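Local coordinates for protein CurH (Lyngbya majuscula, PDB 3KG7) that probably removes water from a beta-hydroxyacyl intermediate, as the dehydratase domain of the CurH module in the curacin polyketide synthase, at residues 50-53 against 54-57; 60-63 against 64-68; 185-189 against 190-194. All blocks are in the same frame, centred on the assembly; numbering follows the deposited sequence.

Contact 1: residues 50-53 against 54-57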
ATOM      1  N   PRO C  50     -19.626  -9.840  10.920  1.00 82.46           N
ATOM      2  CA  PRO C  50     -20.268  -8.858  11.794  1.00 82.06           C
ATOM      3  C   PRO C  50     -19.383  -7.613  11.981  1.00 82.80           C
ATOM      4  O   PRO C  50     -18.143  -7.704  12.049  1.00 80.54           O
ATOM      5  CB  PRO C  50     -20.464  -9.618  13.106  1.00 83.42           C
ATOM      6  CG  PRO C  50     -19.395 -10.660  13.086  1.00 86.62           C
ATOM      7  CD  PRO C  50     -19.240 -11.060  11.649  1.00 85.21           C
ATOM      8  N   GLY C  51     -20.051  -6.461  12.031  1.00 83.87           N
ATOM      9  CA  GLY C  51     -19.404  -5.151  12.108  1.00 82.86           C
ATOM     10  C   GLY C  51     -18.293  -5.023  13.129  1.00 82.77           C
ATOM     11  O   GLY C  51     -17.232  -4.464  12.823  1.00 83.61           O
ATOM     12  N   VAL C  52     -18.520  -5.539  14.336  1.00 82.42           N
ATOM     13  CA  VAL C  52     -17.512  -5.434  15.404  1.00 83.32           C
ATOM     14  C   VAL C  52     -16.131  -6.029  15.053  1.00 84.24           C
ATOM     15  O   VAL C  52     -15.135  -5.716  15.709  1.00 87.90           O
ATOM     16  CB  VAL C  52     -18.014  -5.965  16.782  1.00 83.35           C
ATOM     17  CG1 VAL C  52     -19.189  -5.123  17.284  1.00 81.24           C
ATOM     18  CG2 VAL C  52     -18.367  -7.457  16.725  1.00 81.75           C
ATOM     19  N   SER C  53     -16.075  -6.852  14.007  1.00 82.40           N
ATOM     20  CA  SER C  53     -14.816  -7.431  13.524  1.00 80.66           C
ATOM     21  C   SER C  53     -13.816  -6.361  13.154  1.00 80.91           C
ATOM     22  O   SER C  53     -12.613  -6.514  13.380  1.00 83.25           O
ATOM     23  CB  SER C  53     -15.049  -8.321  12.306  1.00 78.54           C
ATOM     24  OG  SER C  53     -16.037  -9.287  12.585  1.00 81.51           O
ATOM     25  N   TYR C  54     -14.313  -5.279  12.574  1.00 79.96           N
ATOM     26  CA  TYR C  54     -13.435  -4.190  12.156  1.00 80.65           C
ATOM     27  C   TYR C  54     -12.830  -3.460  13.345  1.00 81.59           C
ATOM     28  O   TYR C  54     -11.700  -2.990  13.262  1.00 82.33           O
ATOM     29  CB  TYR C  54     -14.163  -3.247  11.194  1.00 78.27           C
ATOM     30  CG  TYR C  54     -14.804  -4.015  10.064  1.00 78.09           C
ATOM     31  CD1 TYR C  54     -14.036  -4.810   9.219  1.00 78.53           C
ATOM     32  CD2 TYR C  54     -16.182  -3.974   9.857  1.00 77.78           C
ATOM     33  CE1 TYR C  54     -14.624  -5.542   8.193  1.00 79.36           C
ATOM     34  CE2 TYR C  54     -16.769  -4.685   8.827  1.00 77.26           C
ATOM     35  CZ  TYR C  54     -15.989  -5.468   8.005  1.00 76.84           C
ATOM     36  OH  TYR C  54     -16.566  -6.172   6.988  1.00 77.47           O
ATOM     37  N   ILE C  55     -13.569  -3.405  14.455  1.00 81.16           N
ATOM     38  CA  ILE C  55     -13.035  -2.858  15.691  1.00 80.37           C
ATOM     39  C   ILE C  55     -11.886  -3.751  16.138  1.00 81.99           C
ATOM     40  O   ILE C  55     -10.802  -3.258  16.478  1.00 84.32           O
ATOM     41  CB  ILE C  55     -14.093  -2.753  16.816  1.00 79.77           C
ATOM     42  CG1 ILE C  55     -15.377  -2.085  16.305  1.00 80.00           C
ATOM     43  CG2 ILE C  55     -13.516  -1.964  18.000  1.00 78.82           C
ATOM     44  CD1 ILE C  55     -16.576  -2.223  17.228  1.00 79.73           C
ATOM     45  N   ALA C  56     -12.132  -5.062  16.120  1.00 80.08           N
ATOM     46  CA  ALA C  56     -11.120  -6.061  16.428  1.00 80.08           C
ATOM     47  C   ALA C  56      -9.865  -5.822  15.614  1.00 82.43           C
ATOM     48  O   ALA C  56      -8.761  -5.794  16.165  1.00 84.34           O
ATOM     49  CB  ALA C  56     -11.656  -7.433  16.146  1.00 77.59           C
HETATM   50  N   MSE C  57     -10.044  -5.628  14.308  1.00 85.02           N
HETATM   51  CA  MSE C  57      -8.916  -5.432  13.389  1.00 90.33           C
HETATM   52  C   MSE C  57      -8.117  -4.176  13.722  1.00 85.86           C
HETATM   53  O   MSE C  57      -6.886  -4.191  13.748  1.00 83.15           O
HETATM   54  CB  MSE C  57      -9.400  -5.371  11.944  1.00 90.32           C
HETATM   55  CG  MSE C  57      -9.911  -6.691  11.433  1.00 96.32           C
HETATM   56 SE   MSE C  57     -10.544  -6.533   9.605  1.00102.53          SE
HETATM   57  CE  MSE C  57      -8.855  -6.643   8.645  1.00100.12           C
TER
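Backbone bonds tie Gly-51, Val-52 and Ser-53 to the turn that follows them. Tyr-54 N donates to Gly-51 O over 3.0 Å. Ala-56 N meets Val-52 O at 3.1 Å. Met-57 N reaches Ser-53 O at 2.9 Å. Ile-55 N makes a weak bond to Val-52 O, which therefore faces two amides.

A side-chain bond adds to these. Ser-53 OG swings back beside its own backbone N (chi1 -53°) and donates to Pro-50 O over 2.7 Å, in the carbonyl plane. The same oxygen accepts Ser-53 N, so Pro-50 O takes both the hydroxyl and the amide of Ser-53.

These residues lead into helix 52-62, and the helix is consistent with the central helix of the N-terminal half of the double hotdog fold. Helix 202-207 packs on Val-52, Ser-53 and Ala-56.

One apolar pair lies across the contact. Ile-55 CD1 touches Val-52 CG1 at 3.9 Å, and the two side chains meet at a slant.

The Tyr-54 ring makes a different kind of contact, a van der Waals one with a carbonyl. It lies beside Gly-51, its CD2 side turned to the Gly-51 carbonyl and nearest to the oxygen. Its other neighbours include His-119, Ala-120 and Met-122 of strand 117-124. With an alanine here, those residues would probably lose their aromatic partner, and a gap would open between the strand and Gly-51.

Contact 2: residues 60-63 against 64-68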
ATOM      1  N   ALA C  60      -6.171  -4.582  16.705  1.00 77.69           N
ATOM      2  CA  ALA C  60      -4.999  -5.388  16.384  1.00 77.05           C
ATOM      3  C   ALA C  60      -3.911  -4.564  15.702  1.00 78.54           C
ATOM      4  O   ALA C  60      -2.723  -4.843  15.878  1.00 80.09           O
ATOM      5  CB  ALA C  60      -5.382  -6.590  15.541  1.00 75.17           C
ATOM      6  N   ALA C  61      -4.306  -3.534  14.953  1.00 78.27           N
ATOM      7  CA  ALA C  61      -3.345  -2.683  14.253  1.00 77.57           C
ATOM      8  C   ALA C  61      -2.598  -1.714  15.180  1.00 78.22           C
ATOM      9  O   ALA C  61      -1.384  -1.511  15.048  1.00 78.50           O
ATOM     10  CB  ALA C  61      -4.022  -1.924  13.132  1.00 75.90           C
ATOM     11  N   VAL C  62      -3.321  -1.120  16.117  1.00 78.20           N
ATOM     12  CA  VAL C  62      -2.744  -0.083  16.979  1.00 77.51           C
ATOM     13  C   VAL C  62      -2.274  -0.616  18.333  1.00 78.26           C
ATOM     14  O   VAL C  62      -1.463   0.035  18.997  1.00 78.73           O
ATOM     15  CB  VAL C  62      -3.732   1.097  17.230  1.00 75.95           C
ATOM     16  CG1 VAL C  62      -4.256   1.654  15.911  1.00 76.00           C
ATOM     17  CG2 VAL C  62      -4.889   0.664  18.133  1.00 73.58           C
ATOM     18  N   GLY C  63      -2.788  -1.780  18.736  1.00 77.37           N
ATOM     19  CA  GLY C  63      -2.458  -2.367  20.032  1.00 77.87           C
ATOM     20  C   GLY C  63      -3.265  -1.764  21.170  1.00 79.88           C
ATOM     21  O   GLY C  63      -3.787  -0.649  21.056  1.00 81.56           O
ATOM     22  N   VAL C  64      -3.380  -2.505  22.268  1.00 79.63           N
ATOM     23  CA  VAL C  64      -4.096  -2.037  23.462  1.00 78.24           C
ATOM     24  C   VAL C  64      -3.091  -1.673  24.541  1.00 77.68           C
ATOM     25  O   VAL C  64      -1.971  -2.173  24.504  1.00 80.13           O
ATOM     26  CB  VAL C  64      -5.096  -3.093  24.002  1.00 77.22           C
ATOM     27  CG1 VAL C  64      -6.239  -3.258  23.032  1.00 75.28           C
ATOM     28  CG2 VAL C  64      -4.402  -4.436  24.274  1.00 74.62           C
ATOM     29  N   PRO C  65      -3.469  -0.797  25.497  1.00 78.02           N
ATOM     30  CA  PRO C  65      -4.781  -0.153  25.650  1.00 76.97           C
ATOM     31  C   PRO C  65      -5.060   0.869  24.548  1.00 77.60           C
ATOM     32  O   PRO C  65      -4.146   1.551  24.076  1.00 78.66           O
ATOM     33  CB  PRO C  65      -4.692   0.541  27.013  1.00 73.98           C
ATOM     34  CG  PRO C  65      -3.436   0.014  27.662  1.00 73.30           C
ATOM     35  CD  PRO C  65      -2.527  -0.352  26.542  1.00 74.57           C
ATOM     36  N   ALA C  66      -6.322   0.945  24.140  1.00 76.73           N
ATOM     37  CA  ALA C  66      -6.760   1.809  23.057  1.00 77.04           C
ATOM     38  C   ALA C  66      -8.236   2.091  23.208  1.00 79.01           C
ATOM     39  O   ALA C  66      -8.957   1.370  23.900  1.00 80.05           O
ATOM     40  CB  ALA C  66      -6.506   1.158  21.704  1.00 78.90           C
ATOM     41  N   ALA C  67      -8.675   3.149  22.542  1.00 79.44           N
ATOM     42  CA  ALA C  67     -10.066   3.557  22.527  1.00 79.32           C
ATOM     43  C   ALA C  67     -10.453   3.874  21.092  1.00 78.43           C
ATOM     44  O   ALA C  67      -9.715   4.545  20.376  1.00 78.47           O
ATOM     45  CB  ALA C  67     -10.259   4.767  23.406  1.00 77.86           C
ATOM     46  N   VAL C  68     -11.603   3.370  20.662  1.00 79.45           N
ATOM     47  CA  VAL C  68     -12.057   3.585  19.285  1.00 81.22           C
ATOM     48  C   VAL C  68     -13.406   4.262  19.306  1.00 81.75           C
ATOM     49  O   VAL C  68     -14.328   3.797  19.976  1.00 84.83           O
ATOM     50  CB  VAL C  68     -12.132   2.278  18.480  1.00 81.96           C
ATOM     51  CG1 VAL C  68     -12.317   2.589  17.013  1.00 82.27           C
ATOM     52  CG2 VAL C  68     -10.853   1.463  18.661  1.00 81.10           C
TER
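Val-62 and Ala-66 meet across the turn that leads from helix 52-62 into strand 66-73. Val-62 CG2 and Ala-66 CB lie 4.0 Å apart, one methyl against another. CG2 is the Val-62 branch that stands between the backbone N and the carbonyl carbon (chi1 -53°), and that position turns it to the strand side of the turn. The Ala-66 methyl points back toward the helix end. It also lies near Gly-63 O, in the backbone just after the helix.

Gly-63 is the first residue to leave the helical conformation. Its phi is positive, at 81°, a value that glycine adopts more easily than other residues. The chain then opens out and doubles back. No hydrogen bond joins 60-63 to 64-68; the side chains that meet between them are apolar.

The turn belongs to the N-terminal half of the double hotdog fold, where a helix packs against curved antiparallel strands. The strand side is anchored by backbone hydrogen bonds of Ala-66 to Leu-236 and of Val-68 to Met-234. On the helix side, Val-62 also packs on Val-124 of strand 117-124, and Leu-59, about one turn back in the helix, touches Ala-66 and Val-68.

The peptide bond before Pro-65 is cis. It brings Val-64 CA and Pro-65 CA to 3.0 Å from each other and sharpens the reversal. Outside these two segments, the Val-64 side chain packs on Leu-236 of strand 225-236, while Pro-65 is exposed.

Contact 3: residues 185-189 against 190-194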
ATOM      1  N   ILE C 185     -18.143 -15.872  28.573  1.00 84.13           N
ATOM      2  CA  ILE C 185     -17.601 -16.048  27.229  1.00 83.65           C
ATOM      3  C   ILE C 185     -16.223 -16.706  27.251  1.00 84.33           C
ATOM      4  O   ILE C 185     -15.360 -16.318  28.038  1.00 85.17           O
ATOM      5  CB  ILE C 185     -17.563 -14.702  26.478  1.00 83.63           C
ATOM      6  CG1 ILE C 185     -18.990 -14.208  26.228  1.00 84.12           C
ATOM      7  CG2 ILE C 185     -16.814 -14.825  25.165  1.00 83.77           C
ATOM      8  CD1 ILE C 185     -19.096 -12.712  26.030  1.00 86.00           C
ATOM      9  N   GLU C 186     -16.042 -17.706  26.385  1.00 84.10           N
ATOM     10  CA  GLU C 186     -14.783 -18.436  26.234  1.00 85.65           C
ATOM     11  C   GLU C 186     -14.453 -18.616  24.747  1.00 85.04           C
ATOM     12  O   GLU C 186     -15.310 -18.394  23.890  1.00 86.55           O
ATOM     13  CB  GLU C 186     -14.863 -19.804  26.931  1.00 87.80           C
ATOM     14  CG  GLU C 186     -15.795 -20.817  26.237  1.00 92.06           C
ATOM     15  CD  GLU C 186     -15.623 -22.254  26.730  1.00 92.52           C
ATOM     16  OE1 GLU C 186     -14.517 -22.611  27.199  1.00 94.44           O
ATOM     17  OE2 GLU C 186     -16.599 -23.033  26.635  1.00 93.88           O
ATOM     18  N   VAL C 187     -13.215 -19.017  24.457  1.00 83.40           N
ATOM     19  CA  VAL C 187     -12.758 -19.279  23.092  1.00 81.81           C
ATOM     20  C   VAL C 187     -13.378 -20.588  22.590  1.00 83.13           C
ATOM     21  O   VAL C 187     -13.089 -21.653  23.149  1.00 82.74           O
ATOM     22  CB  VAL C 187     -11.207 -19.413  23.035  1.00 81.50           C
ATOM     23  CG1 VAL C 187     -10.727 -19.815  21.630  1.00 78.69           C
ATOM     24  CG2 VAL C 187     -10.514 -18.126  23.520  1.00 80.44           C
ATOM     25  N   PRO C 188     -14.227 -20.523  21.539  1.00 83.22           N
ATOM     26  CA  PRO C 188     -14.811 -21.762  21.021  1.00 81.28           C
ATOM     27  C   PRO C 188     -13.722 -22.739  20.601  1.00 81.51           C
ATOM     28  O   PRO C 188     -12.754 -22.345  19.943  1.00 81.22           O
ATOM     29  CB  PRO C 188     -15.612 -21.295  19.801  1.00 81.53           C
ATOM     30  CG  PRO C 188     -15.894 -19.865  20.054  1.00 82.56           C
ATOM     31  CD  PRO C 188     -14.691 -19.345  20.784  1.00 82.74           C
ATOM     32  N   LYS C 189     -13.882 -24.000  20.992  1.00 81.95           N
ATOM     33  CA  LYS C 189     -12.898 -25.044  20.707  1.00 82.71           C
ATOM     34  C   LYS C 189     -12.541 -25.111  19.215  1.00 81.84           C
ATOM     35  O   LYS C 189     -11.376 -25.300  18.859  1.00 81.33           O
ATOM     36  CB  LYS C 189     -13.412 -26.395  21.206  1.00 84.09           C
ATOM     37  CG  LYS C 189     -12.468 -27.565  20.973  1.00 86.60           C
ATOM     38  CD  LYS C 189     -13.245 -28.873  20.879  1.00 88.43           C
ATOM     39  CE  LYS C 189     -12.377 -29.996  20.360  1.00 88.57           C
ATOM     40  NZ  LYS C 189     -13.212 -31.115  19.870  1.00 88.92           N
ATOM     41  N   ALA C 190     -13.548 -24.934  18.361  1.00 80.44           N
ATOM     42  CA  ALA C 190     -13.361 -24.942  16.914  1.00 80.74           C
ATOM     43  C   ALA C 190     -12.549 -23.747  16.413  1.00 80.31           C
ATOM     44  O   ALA C 190     -11.889 -23.823  15.381  1.00 80.64           O
ATOM     45  CB  ALA C 190     -14.712 -24.996  16.215  1.00 81.51           C
ATOM     46  N   LEU C 191     -12.586 -22.654  17.166  1.00 80.93           N
ATOM     47  CA  LEU C 191     -11.922 -21.410  16.782  1.00 80.35           C
ATOM     48  C   LEU C 191     -10.474 -21.310  17.264  1.00 81.11           C
ATOM     49  O   LEU C 191      -9.653 -20.670  16.615  1.00 81.94           O
ATOM     50  CB  LEU C 191     -12.735 -20.217  17.292  1.00 79.63           C
ATOM     51  CG  LEU C 191     -12.490 -18.845  16.657  1.00 79.61           C
ATOM     52  CD1 LEU C 191     -13.032 -18.780  15.234  1.00 77.07           C
ATOM     53  CD2 LEU C 191     -13.113 -17.766  17.526  1.00 78.84           C
ATOM     54  N   ALA C 192     -10.173 -21.951  18.393  1.00 81.92           N
ATOM     55  CA  ALA C 192      -8.854 -21.879  19.054  1.00 82.47           C
ATOM     56  C   ALA C 192      -7.614 -21.775  18.144  1.00 82.92           C
ATOM     57  O   ALA C 192      -6.730 -20.967  18.412  1.00 83.99           O
ATOM     58  CB  ALA C 192      -8.691 -23.032  20.054  1.00 81.38           C
ATOM     59  N   PHE C 193      -7.556 -22.576  17.079  1.00 83.50           N
ATOM     60  CA  PHE C 193      -6.397 -22.619  16.172  1.00 84.99           C
ATOM     61  C   PHE C 193      -6.180 -21.325  15.397  1.00 85.63           C
ATOM     62  O   PHE C 193      -5.065 -21.026  14.961  1.00 86.12           O
ATOM     63  CB  PHE C 193      -6.547 -23.763  15.163  1.00 86.47           C
ATOM     64  CG  PHE C 193      -5.473 -23.795  14.090  1.00 86.92           C
ATOM     65  CD1 PHE C 193      -4.342 -24.593  14.242  1.00 86.82           C
ATOM     66  CD2 PHE C 193      -5.603 -23.040  12.920  1.00 87.33           C
ATOM     67  CE1 PHE C 193      -3.353 -24.642  13.248  1.00 86.97           C
ATOM     68  CE2 PHE C 193      -4.613 -23.072  11.924  1.00 88.26           C
ATOM     69  CZ  PHE C 193      -3.491 -23.883  12.085  1.00 87.03           C
ATOM     70  N   GLN C 194      -7.253 -20.576  15.202  1.00 86.02           N
ATOM     71  CA  GLN C 194      -7.224 -19.392  14.341  1.00 87.25           C
ATOM     72  C   GLN C 194      -6.724 -18.135  15.044  1.00 88.54           C
ATOM     73  O   GLN C 194      -6.440 -17.127  14.391  1.00 89.33           O
ATOM     74  CB  GLN C 194      -8.613 -19.118  13.750  1.00 86.69           C
ATOM     75  CG  GLN C 194      -9.243 -20.329  13.065  1.00 88.59           C
ATOM     76  CD  GLN C 194     -10.334 -19.949  12.085  1.00 88.96           C
ATOM     77  OE1 GLN C 194     -10.080 -19.265  11.094  1.00 91.42           O
ATOM     78  NE2 GLN C 194     -11.555 -20.405  12.349  1.00 88.34           N
TER
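Pro-188 and Leu-191 run alongside each other in the same direction. Leu-191 CD2 touches Pro-188 CD at 3.9 Å, and Leu-191 CB sits 4.0 Å from Pro-188 CB. The leucine has CG anti to the backbone N (chi1 -161°), and a chi2 of 71° lays CD2 against the proline ring. Val-203 of helix 202-207 and, from a loop, Trp-37 also touch Leu-191, so this pair faces inward.

Val-187 and Ala-192 form a second apolar contact. Val-187 has CG1 opposite its backbone N (chi1 175°), and this branch meets Ala-192 CA at 3.8 Å. The alanine methyl is slightly farther, with Ala-192 CB 4.1 Å from Val-187 CG1. The Lys-189 side chain runs out extended into an exposed position.

The bend follows strand 181-186, in the second half of the double hotdog fold. Two amides converge on Pro-188 O. Leu-191 N donates to it at 2.8 Å, and Ala-192 N donates to the same Pro-188 O at 3.0 Å. Farther round, Leu-191 O accepts Gln-194 N.

Pro-188 O accepts both amides, and the side chains that meet are apolar. The chemistry implies a turn set by the backbone, with Leu-191 packed on its buried side and Lys-189 and Ala-190 on the exposed one.

In the fold
Contact 1 is buried, its centre about 5 Å from the centre of the chain. Contact 2 lies at the surface and contact 3 is partly buried. Contacts 1 and 2 hold the beginning and end of the same helix, 52-62, with centres about 12 Å apart. Contact 3 belongs to the other hotdog half and touches neither. Even so, helix 202-207 and Trp-37 pack on both contact 1 and contact 3, so the same helix and tryptophan pack against elements of both halves. Chemistry follows place. The core turn combines backbone bonds, a serine hydroxyl and an aromatic ring. Contact 3 relies on one shared carbonyl and small apolar pairs. Contact 2 has no hydrogen bond between its segments.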